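Local coordinates for protein beta-lactamase (Klebsiella pneumoniae, PDB 6M5H) that probably hydrolyses beta-lactam antibiotics as a class C enzyme, opening the ring to a substituted beta-amino acid and so conferring resistance, at residues V116-S121 against Q275-E280. The protein carries 1 engineered substitution. Residues are numbered along the deposited sequence; the frame is centred on the assembly and turned at random.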
loop_
_atom_site.group_PDB
_atom_site.type_symbol
_atom_site.label_atom_id
_atom_site.label_comp_id
_atom_site.label_asym_id
_atom_site.label_seq_id
_atom_site.Cartn_x
_atom_site.Cartn_y
_atom_site.Cartn_z
ATOM N N VAL A 116 11.730 -2.591 -10.474
ATOM C CA VAL A 116 10.924 -1.443 -10.044
ATOM C C VAL A 116 9.742 -1.884 -9.189
ATOM O O VAL A 116 9.276 -1.122 -8.339
ATOM C CB VAL A 116 10.523 -0.447 -11.157
ATOM C CG1 VAL A 116 11.737 0.215 -11.743
ATOM C CG2 VAL A 116 9.690 -1.103 -12.265
ATOM N N GLY A 117 9.268 -3.129 -9.360
ATOM C CA GLY A 117 8.197 -3.668 -8.515
ATOM C C GLY A 117 8.625 -4.144 -7.143
ATOM O O GLY A 117 7.761 -4.486 -6.331
ATOM N N THR A 118 9.932 -4.175 -6.864
ATOM C CA THR A 118 10.490 -4.713 -5.632
ATOM C C THR A 118 11.450 -3.738 -4.970
ATOM O O THR A 118 12.163 -4.116 -4.033
ATOM C CB THR A 118 11.196 -6.051 -5.864
ATOM O OG1 THR A 118 12.224 -5.859 -6.847
ATOM C CG2 THR A 118 10.234 -7.138 -6.317
ATOM N N HIS A 119 11.527 -2.511 -5.463
ATOM C CA HIS A 119 12.405 -1.491 -4.901
ATOM C C HIS A 119 13.872 -1.851 -5.060
ATOM O O HIS A 119 14.701 -1.440 -4.239
ATOM C CB HIS A 119 12.093 -1.158 -3.452
ATOM C CG HIS A 119 10.682 -0.802 -3.246
ATOM N ND1 HIS A 119 10.060 0.277 -3.845
ATOM C CD2 HIS A 119 9.754 -1.422 -2.492
ATOM C CE1 HIS A 119 8.798 0.300 -3.449
ATOM N NE2 HIS A 119 8.584 -0.729 -2.645
ATOM N N THR A 120 14.216 -2.593 -6.114
ATOM C CA THR A 120 15.602 -3.001 -6.322
ATOM C C THR A 120 16.200 -2.380 -7.573
ATOM O O THR A 120 17.287 -2.799 -7.996
ATOM C CB THR A 120 15.741 -4.529 -6.326
ATOM O OG1 THR A 120 14.893 -5.107 -7.308
ATOM C CG2 THR A 120 15.472 -5.124 -4.966
ATOM N N SER A 121 15.563 -1.359 -8.162
ATOM C CA SER A 121 16.229 -0.676 -9.271
ATOM C C SER A 121 17.361 0.235 -8.804
ATOM O O SER A 121 18.284 0.508 -9.578
ATOM C CB SER A 121 15.250 0.156 -10.094
ATOM O OG SER A 121 14.822 1.337 -9.414
ATOM N N GLN A 275 10.622 -9.123 0.356
ATOM C CA GLN A 275 9.984 -8.134 -0.500
ATOM C C GLN A 275 9.218 -8.868 -1.592
ATOM O O GLN A 275 9.811 -9.627 -2.378
ATOM C CB GLN A 275 11.048 -7.211 -1.094
ATOM C CG GLN A 275 10.488 -6.228 -2.106
ATOM C CD GLN A 275 9.619 -5.196 -1.439
ATOM O OE1 GLN A 275 10.060 -4.450 -0.570
ATOM N NE2 GLN A 275 8.338 -5.179 -1.806
ATOM N N ASP A 276 7.892 -8.676 -1.603
ATOM C CA ASP A 276 7.033 -9.230 -2.631
ATOM C C ASP A 276 6.842 -8.152 -3.700
ATOM O O ASP A 276 7.656 -7.235 -3.806
ATOM C CB ASP A 276 5.694 -9.681 -2.043
ATOM C CG ASP A 276 5.808 -10.617 -0.857
ATOM O OD1 ASP A 276 6.838 -11.247 -0.565
ATOM O OD2 ASP A 276 4.725 -10.714 -0.187
ATOM N N LEU A 277 5.763 -8.231 -4.479
ATOM C CA LEU A 277 5.481 -7.179 -5.460
ATOM C C LEU A 277 4.766 -6.090 -4.673
ATOM O O LEU A 277 3.548 -6.154 -4.421
ATOM C CB LEU A 277 4.664 -7.685 -6.637
ATOM C CG LEU A 277 4.906 -6.901 -7.930
ATOM C CD1 LEU A 277 6.329 -7.120 -8.470
ATOM C CD2 LEU A 277 3.888 -7.288 -8.977
ATOM N N MET A 278 5.550 -5.106 -4.226
ATOM C CA MET A 278 5.134 -4.020 -3.328
ATOM C C MET A 278 4.757 -4.464 -1.922
ATOM O O MET A 278 5.221 -3.862 -0.946
ATOM C CB MET A 278 4.094 -3.095 -3.960
ATOM C CG MET A 278 4.664 -2.336 -5.136
ATOM S SD MET A 278 5.888 -1.097 -4.645
ATOM C CE MET A 278 6.951 -1.027 -6.087
ATOM N N TRP A 279 3.931 -5.494 -1.762
ATOM C CA TRP A 279 3.727 -6.028 -0.414
ATOM C C TRP A 279 5.068 -6.469 0.179
ATOM O O TRP A 279 6.010 -6.834 -0.528
ATOM C CB TRP A 279 2.777 -7.223 -0.427
ATOM C CG TRP A 279 1.372 -6.829 -0.722
ATOM C CD1 TRP A 279 0.682 -7.067 -1.881
ATOM C CD2 TRP A 279 0.487 -6.122 0.146
ATOM N NE1 TRP A 279 -0.611 -6.603 -1.764
ATOM C CE2 TRP A 279 -0.745 -6.007 -0.539
ATOM C CE3 TRP A 279 0.594 -5.589 1.434
ATOM C CZ2 TRP A 279 -1.842 -5.375 0.007
ATOM C CZ3 TRP A 279 -0.523 -4.963 1.976
ATOM C CH2 TRP A 279 -1.705 -4.859 1.260
ATOM N N GLU A 280 5.139 -6.433 1.503
ATOM C CA GLU A 280 6.300 -6.859 2.280
ATOM C C GLU A 280 5.807 -7.877 3.280
ATOM O O GLU A 280 4.701 -7.740 3.802
ATOM C CB GLU A 280 6.908 -5.679 3.028
ATOM C CG GLU A 280 7.347 -4.576 2.052
ATOM C CD GLU A 280 7.570 -3.238 2.719
ATOM O OE1 GLU A 280 7.526 -3.125 3.966
ATOM O OE2 GLU A 280 7.791 -2.253 1.988
HETATM O O HOH W 1 6.938 -1.821 -0.645
#
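Met-278 N donates to Gly-117 O (3.1 Å), a backbone hydrogen bond that joins helix 113-117 to the turn between antiparallel strands 273-275 and 280-283 of the serine beta-lactamase fold. Glycine suits this spot: Leu-277 CD1 packs 3.9 Å from Gly-117 CA, in the space a beta carbon would need.

The sulfur contact is made by Met-278, which is bent at chi2 (-69°); its flexible thioether crosses the His-119 side chain at about a right angle, with SD 4.0 Å from the ring centroid in an oblique sulfur-aromatic contact. The same side chain touches Lys-74 and Ala-78 of helix 72-86, while His-119 also meets Phe-156, the engineered residue at a ligand-binding position.

Among polar groups, the Gln-275 amide stands nearly perpendicular to the imidazole (83°), its OE1 at the ring edge 3.6 Å from His-119 CD2. Arg-154 bonds that OE1, and Gln-275 NE2 reaches Asp-276 O (2.9 Å), so both ends of the amide are engaged and its rotation is fixed. A water in the imidazole plane, 2.8 Å from His-119 NE2, completes the link by donating to Met-278 O and Glu-280 OE2.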